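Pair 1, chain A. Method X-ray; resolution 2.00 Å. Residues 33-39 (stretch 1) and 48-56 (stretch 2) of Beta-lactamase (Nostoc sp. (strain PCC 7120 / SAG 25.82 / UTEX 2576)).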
# COMPACT_ATOMS: atom_id res chain seq x y z
N ILE A 33 -4.78 -17.31 -10.95
CA ILE A 33 -5.23 -15.93 -10.77
C ILE A 33 -4.74 -15.09 -11.94
O ILE A 33 -3.68 -15.35 -12.53
CB ILE A 33 -4.76 -15.32 -9.43
CG1 ILE A 33 -3.31 -14.86 -9.53
CG2 ILE A 33 -4.90 -16.34 -8.29
CD1 ILE A 33 -2.80 -14.24 -8.26
N LYS A 34 -5.52 -14.07 -12.28
CA LYS A 34 -5.16 -13.09 -13.29
C LYS A 34 -4.62 -11.85 -12.59
O LYS A 34 -5.21 -11.39 -11.61
CB LYS A 34 -6.36 -12.73 -14.16
CG LYS A 34 -6.96 -13.92 -14.90
CD LYS A 34 -8.05 -13.47 -15.86
CE LYS A 34 -8.62 -14.64 -16.65
NZ LYS A 34 -9.67 -14.19 -17.61
N GLY A 35 -3.51 -11.33 -13.09
CA GLY A 35 -2.96 -10.12 -12.49
C GLY A 35 -1.60 -9.77 -13.05
O GLY A 35 -1.23 -10.19 -14.15
N SER A 36 -0.85 -9.01 -12.26
CA SER A 36 0.43 -8.49 -12.69
C SER A 36 1.34 -8.31 -11.49
O SER A 36 0.89 -8.29 -10.34
CB SER A 36 0.27 -7.15 -13.42
OG SER A 36 -0.32 -6.19 -12.56
N ILE A 37 2.63 -8.14 -11.77
CA ILE A 37 3.58 -7.74 -10.75
C ILE A 37 4.67 -6.92 -11.42
O ILE A 37 5.04 -7.17 -12.57
CB ILE A 37 4.16 -8.94 -9.97
CG1 ILE A 37 4.99 -8.45 -8.78
CG2 ILE A 37 5.01 -9.83 -10.88
CD1 ILE A 37 5.43 -9.56 -7.83
N LEU A 38 5.16 -5.92 -10.70
CA LEU A 38 6.28 -5.11 -11.12
C LEU A 38 7.29 -5.06 -9.99
O LEU A 38 6.93 -4.76 -8.85
CB LEU A 38 5.82 -3.69 -11.49
CG LEU A 38 6.87 -2.77 -12.11
CD1 LEU A 38 7.36 -3.34 -13.43
CD2 LEU A 38 6.28 -1.38 -12.30
N ILE A 39 8.54 -5.38 -10.29
CA ILE A 39 9.62 -5.33 -9.30
C ILE A 39 10.71 -4.43 -9.84
O ILE A 39 11.09 -4.54 -11.01
CB ILE A 39 10.16 -6.74 -8.98
CG1 ILE A 39 9.06 -7.61 -8.37
CG2 ILE A 39 11.31 -6.65 -7.98
CD1 ILE A 39 9.47 -9.05 -8.17
N TYR A 48 11.62 -6.02 -13.40
CA TYR A 48 11.16 -7.37 -13.71
C TYR A 48 9.64 -7.34 -13.58
O TYR A 48 9.11 -6.73 -12.64
CB TYR A 48 11.76 -8.42 -12.76
CG TYR A 48 13.27 -8.40 -12.71
CD1 TYR A 48 14.01 -9.17 -13.59
CD2 TYR A 48 13.94 -7.62 -11.79
CE1 TYR A 48 15.39 -9.16 -13.56
CE2 TYR A 48 15.33 -7.60 -11.75
CZ TYR A 48 16.04 -8.37 -12.64
OH TYR A 48 17.41 -8.37 -12.61
N GLU A 49 8.93 -7.97 -14.52
CA GLU A 49 7.49 -7.83 -14.45
C GLU A 49 6.79 -8.99 -15.14
O GLU A 49 7.38 -9.71 -15.95
CB GLU A 49 7.02 -6.49 -15.06
CG GLU A 49 7.29 -6.36 -16.52
CD GLU A 49 6.89 -5.00 -17.09
OE1 GLU A 49 5.94 -4.36 -16.57
OE2 GLU A 49 7.53 -4.58 -18.06
N HIS A 50 5.52 -9.15 -14.78
CA HIS A 50 4.56 -9.98 -15.49
C HIS A 50 3.35 -9.13 -15.80
O HIS A 50 2.87 -8.40 -14.93
CB HIS A 50 4.14 -11.20 -14.67
CG HIS A 50 2.86 -11.83 -15.15
ND1 HIS A 50 2.78 -12.51 -16.34
CD2 HIS A 50 1.63 -11.87 -14.60
CE1 HIS A 50 1.54 -12.95 -16.51
NE2 HIS A 50 0.82 -12.57 -15.46
N ASN A 51 2.86 -9.22 -17.04
CA ASN A 51 1.67 -8.50 -17.49
C ASN A 51 1.93 -6.99 -17.49
O ASN A 51 1.35 -6.25 -16.69
CB ASN A 51 0.47 -8.84 -16.61
CG ASN A 51 -0.85 -8.42 -17.23
OD1 ASN A 51 -0.87 -7.73 -18.24
ND2 ASN A 51 -1.96 -8.84 -16.62
N ALA A 52 2.78 -6.54 -18.42
CA ALA A 52 3.20 -5.14 -18.43
C ALA A 52 2.04 -4.19 -18.66
O ALA A 52 2.02 -3.07 -18.12
CB ALA A 52 4.27 -4.93 -19.50
N ALA A 53 1.06 -4.59 -19.48
CA ALA A 53 -0.07 -3.71 -19.78
C ALA A 53 -0.85 -3.37 -18.51
O ALA A 53 -1.27 -2.23 -18.32
CB ALA A 53 -0.98 -4.36 -20.81
N ARG A 54 -1.04 -4.36 -17.63
CA ARG A 54 -1.79 -4.11 -16.41
C ARG A 54 -1.02 -3.23 -15.44
O ARG A 54 -1.62 -2.50 -14.65
CB ARG A 54 -2.17 -5.45 -15.77
CG ARG A 54 -3.16 -5.35 -14.62
CD ARG A 54 -3.44 -6.72 -14.00
NE ARG A 54 -4.32 -6.62 -12.84
CZ ARG A 54 -5.51 -7.21 -12.74
NH1 ARG A 54 -5.97 -7.96 -13.74
NH2 ARG A 54 -6.24 -7.07 -11.64
N ASN A 55 0.32 -3.27 -15.50
CA ASN A 55 1.13 -2.42 -14.63
C ASN A 55 0.97 -0.93 -14.94
O ASN A 55 1.39 -0.10 -14.14
CB ASN A 55 2.61 -2.81 -14.73
CG ASN A 55 2.93 -4.10 -13.98
OD1 ASN A 55 2.27 -4.44 -13.01
ND2 ASN A 55 3.95 -4.81 -14.44
N SER A 56 0.37 -0.58 -16.08
CA SER A 56 0.05 0.80 -16.41
C SER A 56 -1.43 1.10 -16.29
O SER A 56 -1.86 2.19 -16.69
CB SER A 56 0.53 1.14 -17.83
OG SER A 56 1.95 1.18 -17.90
O HOH W 1 -2.04 -13.25 -15.34
O HOH W 2 1.24 -5.12 -10.69

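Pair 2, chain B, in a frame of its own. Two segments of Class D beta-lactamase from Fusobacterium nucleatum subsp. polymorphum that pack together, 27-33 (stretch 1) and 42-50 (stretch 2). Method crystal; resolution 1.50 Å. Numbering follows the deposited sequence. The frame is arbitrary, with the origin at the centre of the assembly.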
# COMPACT_ATOMS: atom_id res chain seq x y z
N LEU B 27 -18.63 -9.79 -3.51
CA LEU B 27 -17.49 -9.61 -2.57
C LEU B 27 -17.83 -8.68 -1.45
O LEU B 27 -18.74 -7.80 -1.60
CB LEU B 27 -16.30 -9.10 -3.34
CG LEU B 27 -15.75 -10.04 -4.40
CD1 LEU B 27 -14.84 -9.25 -5.31
CD2 LEU B 27 -14.99 -11.19 -3.82
N ASN B 28 -17.25 -8.96 -0.29
CA ASN B 28 -17.36 -8.13 0.89
C ASN B 28 -16.09 -7.30 1.01
O ASN B 28 -14.99 -7.81 0.95
CB ASN B 28 -17.52 -8.97 2.12
CG ASN B 28 -18.78 -9.77 2.10
OD1 ASN B 28 -18.79 -10.91 2.57
ND2 ASN B 28 -19.86 -9.21 1.54
N GLY B 29 -16.27 -5.98 1.12
CA GLY B 29 -15.11 -5.11 1.29
C GLY B 29 -15.52 -3.66 1.29
O GLY B 29 -16.65 -3.30 1.51
N THR B 30 -14.51 -2.80 1.07
CA THR B 30 -14.71 -1.41 1.02
C THR B 30 -13.78 -0.81 -0.06
O THR B 30 -12.73 -1.40 -0.41
CB THR B 30 -14.32 -0.76 2.39
OG1 THR B 30 -14.64 0.65 2.37
CG2 THR B 30 -12.81 -0.94 2.78
N PHE B 31 -14.15 0.38 -0.55
CA PHE B 31 -13.33 1.06 -1.55
C PHE B 31 -13.53 2.56 -1.38
O PHE B 31 -14.64 3.04 -1.24
CB PHE B 31 -13.86 0.57 -2.91
CG PHE B 31 -13.06 1.01 -4.18
CD1 PHE B 31 -11.82 1.55 -4.15
CD2 PHE B 31 -13.70 0.87 -5.44
CE1 PHE B 31 -11.19 1.88 -5.33
CE2 PHE B 31 -13.08 1.29 -6.63
CZ PHE B 31 -11.85 1.78 -6.51
N VAL B 32 -12.42 3.29 -1.28
CA VAL B 32 -12.41 4.74 -1.19
C VAL B 32 -11.54 5.30 -2.26
O VAL B 32 -10.44 4.85 -2.43
CB VAL B 32 -11.84 5.17 0.19
CG1 VAL B 32 -11.88 6.66 0.35
CG2 VAL B 32 -12.65 4.50 1.28
N VAL B 33 -12.07 6.32 -2.93
CA VAL B 33 -11.31 7.11 -3.87
C VAL B 33 -11.45 8.58 -3.47
O VAL B 33 -12.55 9.07 -3.33
CB VAL B 33 -11.72 6.91 -5.32
CG1 VAL B 33 -10.97 7.91 -6.25
CG2 VAL B 33 -11.57 5.45 -5.75
N ASP B 42 -15.35 9.27 -3.00
CA ASP B 42 -16.33 8.33 -3.50
C ASP B 42 -16.07 7.03 -2.79
O ASP B 42 -14.91 6.61 -2.71
CB ASP B 42 -16.25 8.18 -5.03
CG ASP B 42 -16.93 9.34 -5.76
OD1 ASP B 42 -16.25 10.37 -5.98
OD2 ASP B 42 -18.16 9.20 -6.05
N TYR B 43 -17.11 6.37 -2.30
CA TYR B 43 -16.84 5.19 -1.49
C TYR B 43 -17.93 4.10 -1.63
O TYR B 43 -19.04 4.40 -2.04
CB TYR B 43 -16.66 5.54 -0.01
CG TYR B 43 -17.97 6.01 0.63
CD1 TYR B 43 -18.90 5.09 1.05
CD2 TYR B 43 -18.30 7.33 0.67
CE1 TYR B 43 -20.12 5.48 1.63
CE2 TYR B 43 -19.50 7.73 1.20
CZ TYR B 43 -20.42 6.79 1.62
OH TYR B 43 -21.65 7.21 2.16
N TYR B 44 -17.58 2.90 -1.18
CA TYR B 44 -18.49 1.76 -0.96
C TYR B 44 -18.16 1.25 0.44
O TYR B 44 -16.99 1.02 0.74
CB TYR B 44 -18.26 0.70 -1.99
CG TYR B 44 -19.11 -0.52 -1.70
CD1 TYR B 44 -20.48 -0.49 -1.88
CD2 TYR B 44 -18.57 -1.65 -1.11
CE1 TYR B 44 -21.25 -1.63 -1.62
CE2 TYR B 44 -19.32 -2.76 -0.83
CZ TYR B 44 -20.65 -2.75 -1.11
OH TYR B 44 -21.45 -3.84 -0.85
N ASN B 45 -19.20 1.09 1.25
CA ASN B 45 -19.12 0.56 2.62
C ASN B 45 -18.37 1.49 3.56
O ASN B 45 -17.24 1.23 3.89
CB ASN B 45 -18.55 -0.83 2.59
CG ASN B 45 -18.80 -1.59 3.86
OD1 ASN B 45 -19.16 -0.98 4.91
ND2 ASN B 45 -18.60 -2.87 3.83
N LEU B 46 -19.03 2.58 3.91
CA LEU B 46 -18.42 3.59 4.80
C LEU B 46 -17.89 3.14 6.14
O LEU B 46 -16.78 3.47 6.55
CB LEU B 46 -19.40 4.77 5.03
CG LEU B 46 -18.72 6.04 5.66
CD1 LEU B 46 -17.60 6.56 4.82
CD2 LEU B 46 -19.73 7.14 5.89
N ASP B 47 -18.63 2.28 6.79
CA ASP B 47 -18.20 1.79 8.09
C ASP B 47 -16.96 0.94 7.96
O ASP B 47 -15.97 1.13 8.74
CB ASP B 47 -19.28 0.98 8.77
CG ASP B 47 -20.39 1.83 9.39
OD1 ASP B 47 -20.29 3.10 9.41
OD2 ASP B 47 -21.38 1.20 9.78
N ARG B 48 -16.92 0.08 6.92
CA ARG B 48 -15.65 -0.63 6.74
C ARG B 48 -14.53 0.28 6.20
O ARG B 48 -13.39 0.01 6.51
CB ARG B 48 -15.90 -1.85 5.84
CG ARG B 48 -14.67 -2.70 5.66
CD ARG B 48 -14.99 -3.97 4.93
NE ARG B 48 -13.76 -4.69 4.59
CZ ARG B 48 -13.63 -6.03 4.56
NH1 ARG B 48 -14.59 -6.86 4.85
NH2 ARG B 48 -12.44 -6.49 4.16
N ALA B 49 -14.85 1.30 5.46
CA ALA B 49 -13.81 2.26 5.02
C ALA B 49 -13.10 2.87 6.18
O ALA B 49 -11.93 3.13 6.09
CB ALA B 49 -14.41 3.33 4.17
N ASN B 50 -13.79 2.98 7.32
CA ASN B 50 -13.15 3.55 8.57
C ASN B 50 -12.65 2.45 9.50
O ASN B 50 -12.15 2.78 10.63
CB ASN B 50 -14.16 4.44 9.26
CG ASN B 50 -14.44 5.68 8.50
OD1 ASN B 50 -15.59 6.04 8.19
ND2 ASN B 50 -13.38 6.36 8.19
O HOH W 3 -20.43 -6.23 -0.26
O HOH W 4 -19.21 -5.57 2.24
O HOH W 5 -13.63 10.41 -5.75

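The sharpest difference lies where the segment after the second strand folds back over the first. In pair 1 this position is N55(A), whose amide works in two directions: ND2 donates to the backbone I37(A) O at 3.2 Å and to the carboxylate E49(A) OE1 at 2.9 Å, while N55(A) OD1 accepts from water 2 at 2.6 Å, a water that in turn accepts from S36(A) OG at 2.7 Å. In pair 2 the matching residue is A49(B), and the polar network gives way to hydrocarbon packing: A49(B) CB lies 3.6 Å from V32(B) CG2. The small methyl packs against the valine, and no carboxylate is matched to E49(A) here: Y43(B) stands where E49(A) does, and its hydroxyl is hydrogen-bonded elsewhere in the structure.

The backbone beneath these differences is nearly the same, superposing with an RMSD of 0.3 Å over 14 central residues. In each pair two antiparallel strands run at 177° or 179° to one another, their axes 4.7 Å apart at closest approach. I37(A) with H50(A) and I39(A) with Y48(A) are hydrogen-bonded pairs, matched by F31(B) with Y44(B) and V33(B) with D42(B); the outer bonds are short in both, for example I39(A) N to Y48(A) O at 2.8 Å and D42(B) N to V33(B) O at 2.8 Å. Between them, L38(A) with E49(A) and V32(B) with Y43(B) form non-hydrogen-bonded pairs whose side chains project from the other face of the sheet. There L38(A) CD1 reaches E49(A) CB at 3.6 Å, so the leucine packs on the aliphatic part of the glutamate, whereas the shorter V32(B) CG2 stands 4.3 Å from Y43(B) CB.

Three positions keep their residue type. At G35(A) and G29(B) the arginine guanidinium lies with one face over the glycine CA; R48(B) NE is 3.6 Å from G29(B) CA. The arginines, R54(A) and R48(B), superpose to 0.1 Å at their side-chain centres, and their polar atoms are satisfied elsewhere in the structure. N51(A) and N45(B) share positive phi and psi, a conformation asparagine tolerates well. Each bonds the glycine carbonyl through its amide, N51(A) ND2 to G35(A) O at 2.9 Å and N45(B) ND2 to G29(B) O at 3.1 Å. The second end of the amide serves the next turn: N45(B) OD1 caps a helix by accepting from R48(B) N at 3.2 Å, while the equivalent bond from R54(A) N to N51(A) OD1 is weak at 3.4 Å.

Next to the glycine, both pairs use a small hydroxyl residue that points toward the other stretch. S36(A) is in rotamer p and T30(B) in t. S36(A) OG donates to water 2 at 2.7 Å, the water that also donates to N55(A) OD1. T30(B) OG1 instead sits 2.9 Å from Y44(B) O and 3.1 Å from N45(B) O, two carbonyls competing for a single proton.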